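Long-range contacts in acetyl transferase (Salmonella typhimurium, PDB 1S7K), which transfers acetyl groups, probably from acetyl-CoA, to the N-terminus of ribosomal protein L7/L12 as a dimeric Nα-acetyltransferase of the GNAT superfamily: residues 26-30 with 81-85; 145-149 with 172-176. All blocks are in the same frame, centred on the assembly; numbering follows the deposited sequence.

Contact 1: residues 26-30 with 81-85; sequences ALHQL and MAGVL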
# COMPACT_ATOMS: atom_id res chain seq x y z
N ALA A 26 -28.14 11.17 -2.41
CA ALA A 26 -28.25 10.45 -3.68
C ALA A 26 -27.32 9.22 -3.82
O ALA A 26 -27.69 8.16 -4.37
CB ALA A 26 -27.98 11.44 -4.79
N LEU A 27 -26.10 9.38 -3.37
CA LEU A 27 -25.17 8.26 -3.47
C LEU A 27 -25.66 7.10 -2.62
O LEU A 27 -25.63 5.94 -3.06
CB LEU A 27 -23.79 8.68 -2.99
CG LEU A 27 -22.71 7.60 -2.90
CD1 LEU A 27 -22.32 6.98 -4.28
CD2 LEU A 27 -21.55 8.31 -2.24
N HIS A 28 -26.14 7.43 -1.42
CA HIS A 28 -26.64 6.41 -0.50
C HIS A 28 -27.69 5.63 -1.23
O HIS A 28 -27.75 4.43 -1.11
CB HIS A 28 -27.26 7.02 0.77
CG HIS A 28 -27.60 6.01 1.84
ND1 HIS A 28 -26.76 4.95 2.15
CD2 HIS A 28 -28.65 5.92 2.69
CE1 HIS A 28 -27.28 4.27 3.16
NE2 HIS A 28 -28.43 4.83 3.51
N GLN A 29 -28.52 6.33 -2.00
CA GLN A 29 -29.56 5.65 -2.76
C GLN A 29 -28.97 4.64 -3.73
O GLN A 29 -29.48 3.53 -3.87
CB GLN A 29 -30.37 6.68 -3.55
CG GLN A 29 -31.39 7.44 -2.73
CD GLN A 29 -32.61 6.58 -2.45
OE1 GLN A 29 -32.69 5.91 -1.41
NE2 GLN A 29 -33.56 6.55 -3.41
N LEU A 30 -27.90 5.03 -4.42
CA LEU A 30 -27.23 4.15 -5.38
C LEU A 30 -26.49 3.04 -4.63
O LEU A 30 -26.51 1.88 -5.07
CB LEU A 30 -26.25 4.97 -6.23
CG LEU A 30 -26.13 4.61 -7.72
CD1 LEU A 30 -27.52 4.58 -8.34
CD2 LEU A 30 -25.24 5.62 -8.44
N MET A 81 -26.29 10.92 -11.31
CA MET A 81 -25.12 10.28 -10.67
C MET A 81 -24.99 8.84 -11.20
O MET A 81 -25.96 8.07 -11.23
CB MET A 81 -25.30 10.34 -9.16
CG MET A 81 -24.01 10.36 -8.36
SD MET A 81 -24.42 9.94 -6.61
CE MET A 81 -24.92 8.48 -6.95
N ALA A 82 -23.80 8.43 -11.64
CA ALA A 82 -23.65 7.09 -12.20
C ALA A 82 -22.67 6.16 -11.49
O ALA A 82 -22.67 4.98 -11.75
CB ALA A 82 -23.25 7.18 -13.69
N GLY A 83 -21.80 6.72 -10.65
CA GLY A 83 -20.88 5.85 -9.92
C GLY A 83 -19.83 6.66 -9.21
O GLY A 83 -19.96 7.86 -9.10
N VAL A 84 -18.79 5.99 -8.72
CA VAL A 84 -17.72 6.65 -7.97
C VAL A 84 -16.34 6.34 -8.61
O VAL A 84 -16.14 5.24 -9.08
CB VAL A 84 -17.64 6.12 -6.52
CG1 VAL A 84 -16.37 6.64 -5.88
CG2 VAL A 84 -18.88 6.63 -5.67
N LEU A 85 -15.46 7.33 -8.69
CA LEU A 85 -14.09 7.13 -9.18
C LEU A 85 -13.19 7.69 -8.06
O LEU A 85 -13.27 8.91 -7.70
CB LEU A 85 -13.86 7.89 -10.48
CG LEU A 85 -12.46 7.77 -11.07
CD1 LEU A 85 -12.04 6.33 -11.10
CD2 LEU A 85 -12.42 8.37 -12.48

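Contact 2: residues 145-149 with 172-176; sequences NAVAR and VNMYA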
# COMPACT_ATOMS: atom_id res chain seq x y z
N ASN A 145 -9.75 -5.60 -14.95
CA ASN A 145 -8.60 -5.87 -15.83
C ASN A 145 -8.79 -5.23 -17.19
O ASN A 145 -7.85 -4.68 -17.75
CB ASN A 145 -8.36 -7.37 -15.95
CG ASN A 145 -7.67 -7.93 -14.71
OD1 ASN A 145 -6.41 -7.77 -14.55
ND2 ASN A 145 -8.46 -8.58 -13.82
N ALA A 146 -10.01 -5.26 -17.72
CA ALA A 146 -10.24 -4.65 -19.01
C ALA A 146 -10.07 -3.11 -18.96
O ALA A 146 -9.52 -2.50 -19.91
CB ALA A 146 -11.64 -5.08 -19.53
N VAL A 147 -10.48 -2.47 -17.85
CA VAL A 147 -10.29 -1.01 -17.72
C VAL A 147 -8.78 -0.76 -17.75
O VAL A 147 -8.30 0.09 -18.47
CB VAL A 147 -10.91 -0.48 -16.38
CG1 VAL A 147 -10.51 0.95 -16.15
CG2 VAL A 147 -12.48 -0.52 -16.47
N ALA A 148 -8.04 -1.54 -16.97
CA ALA A 148 -6.60 -1.32 -16.95
C ALA A 148 -6.00 -1.41 -18.35
O ALA A 148 -5.25 -0.51 -18.80
CB ALA A 148 -5.94 -2.25 -15.99
N ARG A 149 -6.36 -2.45 -19.09
CA ARG A 149 -5.80 -2.59 -20.44
C ARG A 149 -6.27 -1.56 -21.45
O ARG A 149 -5.47 -1.09 -22.22
CB ARG A 149 -6.07 -4.01 -20.98
CG ARG A 149 -5.31 -5.12 -20.20
CD ARG A 149 -5.56 -6.47 -20.93
NE ARG A 149 -6.99 -6.71 -21.03
CZ ARG A 149 -7.65 -7.62 -20.30
NH1 ARG A 149 -6.99 -8.38 -19.43
NH2 ARG A 149 -8.96 -7.72 -20.42
N VAL A 172 -3.76 -10.85 -7.22
CA VAL A 172 -4.11 -9.50 -7.64
C VAL A 172 -3.09 -8.96 -8.65
O VAL A 172 -1.92 -9.00 -8.39
CB VAL A 172 -4.05 -8.54 -6.42
CG1 VAL A 172 -4.28 -7.04 -6.83
CG2 VAL A 172 -5.15 -8.92 -5.42
N ASN A 173 -3.56 -8.43 -9.77
CA ASN A 173 -2.67 -7.84 -10.77
C ASN A 173 -2.39 -6.40 -10.36
O ASN A 173 -3.28 -5.67 -9.90
CB ASN A 173 -3.34 -7.84 -12.15
CG ASN A 173 -3.23 -9.20 -12.84
OD1 ASN A 173 -2.30 -9.97 -12.61
ND2 ASN A 173 -4.20 -9.51 -13.71
N MET A 174 -1.14 -6.00 -10.51
CA MET A 174 -0.80 -4.64 -10.23
C MET A 174 -0.44 -4.03 -11.57
O MET A 174 0.50 -4.48 -12.24
CB MET A 174 0.39 -4.53 -9.25
CG MET A 174 0.78 -3.00 -9.17
SD MET A 174 2.02 -2.64 -7.91
CE MET A 174 1.00 -2.86 -6.46
N TYR A 175 -1.16 -2.96 -11.92
CA TYR A 175 -1.00 -2.21 -13.18
C TYR A 175 -0.58 -0.78 -12.88
O TYR A 175 -1.00 -0.20 -11.87
CB TYR A 175 -2.34 -2.10 -13.91
CG TYR A 175 -2.87 -3.38 -14.52
CD1 TYR A 175 -2.50 -3.77 -15.81
CD2 TYR A 175 -3.81 -4.15 -13.83
CE1 TYR A 175 -3.12 -4.94 -16.41
CE2 TYR A 175 -4.40 -5.27 -14.39
CZ TYR A 175 -4.05 -5.66 -15.70
OH TYR A 175 -4.72 -6.77 -16.30
N ALA A 176 0.22 -0.19 -13.75
CA ALA A 176 0.57 1.21 -13.50
C ALA A 176 0.69 1.99 -14.79
O ALA A 176 0.99 1.44 -15.85
CB ALA A 176 1.91 1.37 -12.65
O HOH W 1 -3.97 -7.88 -18.59

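Contact 1: residues 26-30 with 81-85
Apolar side chains account for the joint between helix 24-33 and strand 80-91, and a single methionine carries most of it. Met81 directs its CA-to-CB bond at the helix, and its terminal methyl settles among three helical residues: Met81 CE is 3.2 Å from Leu30 CD2, 3.5 Å from Leu27 CA and 3.8 Å from Ala26 O. Met81 SD follows, 3.9 Å from Leu27 CB and 4.3 Å from Ala26 CB. One helical turn, spanned by the bond from Leu30 N to Ala26 O, receives the thioether. Helix 24-33, which follows the first strands of this GNAT domain, packs across the antiparallel strands 71-77, 80-91 and 96-103, with 80° and 9.4 Å between the axes of the two segments. A classic beta bulge shapes the strand here: Ala82 and Gly83 together face Ile75 of strand 71-77, so that Met81 and Val84, three residues apart, both serve the helix. The second apolar touch follows, Leu27 CD1 meeting Val84 CG2 at 3.7 Å, with Trp102 against both side chains. Leu30 also packs on the strand's main chain, Leu30 CD2 lying 4.0 Å from Ala82 C. Gly83 and Ala82 lie near Leu103 and Ile112, CoA contacts in this protein, though none is bound here.

Contact 2: residues 145-149 with 172-176
Two hydrogen bonds converge on one carbonyl oxygen, that of the Asn145 side chain. Tyr175 OH donates to Asn145 OD1 at 2.6 Å, and Asn173 ND2 donates to the same Asn145 OD1 at 2.9 Å in a nearly straight bond of 169°. Asn145 ND2 is used as well, bonding the main-chain oxygens of Arg138 and Asn141. A water extends the network outward: it accepts from Arg149 NH1 at 3.2 Å and donates to Tyr175 OH at 2.7 Å, so the Tyr175 hydroxyl accepts one hydrogen bond from the water and donates one to Asn145. In the GNAT fold of this enzyme, helix 142-150 connects the parallel strands 132-138 and 154-165, between which strand 168-178 is inserted antiparallel; the helix runs along that inserted strand, 25° between segment directions and 9.6 Å between axes. Asn141 and Cys137, both CoA contacts in this protein, lie near the Asn145 side chain, though no CoA is bound here. Packing takes over beside the polar group, where Ala148 CB sits over the Tyr175 ring in a CH-pi contact, 3.5 Å from the centroid and 8° off the normal. On the strand's far side, Met174 packs on Met159 of the second subunit.

Both contacts illustrate how a helix is seated on the same mixed sheet, yet they use different chemistry. Contact 1 and contact 2 share that sheet but no helix or strand, and they lie on opposite sides of the chain's centre, about 23 Å apart between centres and about 8 Å between nearest atoms. Contact 2 is the more buried, and there polar groups are paired by direct hydrogen bonds, with one exposed arginine joining through water. Contact 1 is only partly buried and relies on apolar fit alone, yet covers more surface, 260 against 200 Å². The crossing differs too: nearly perpendicular in contact 1, at 80°, but about 25° from parallel in contact 2.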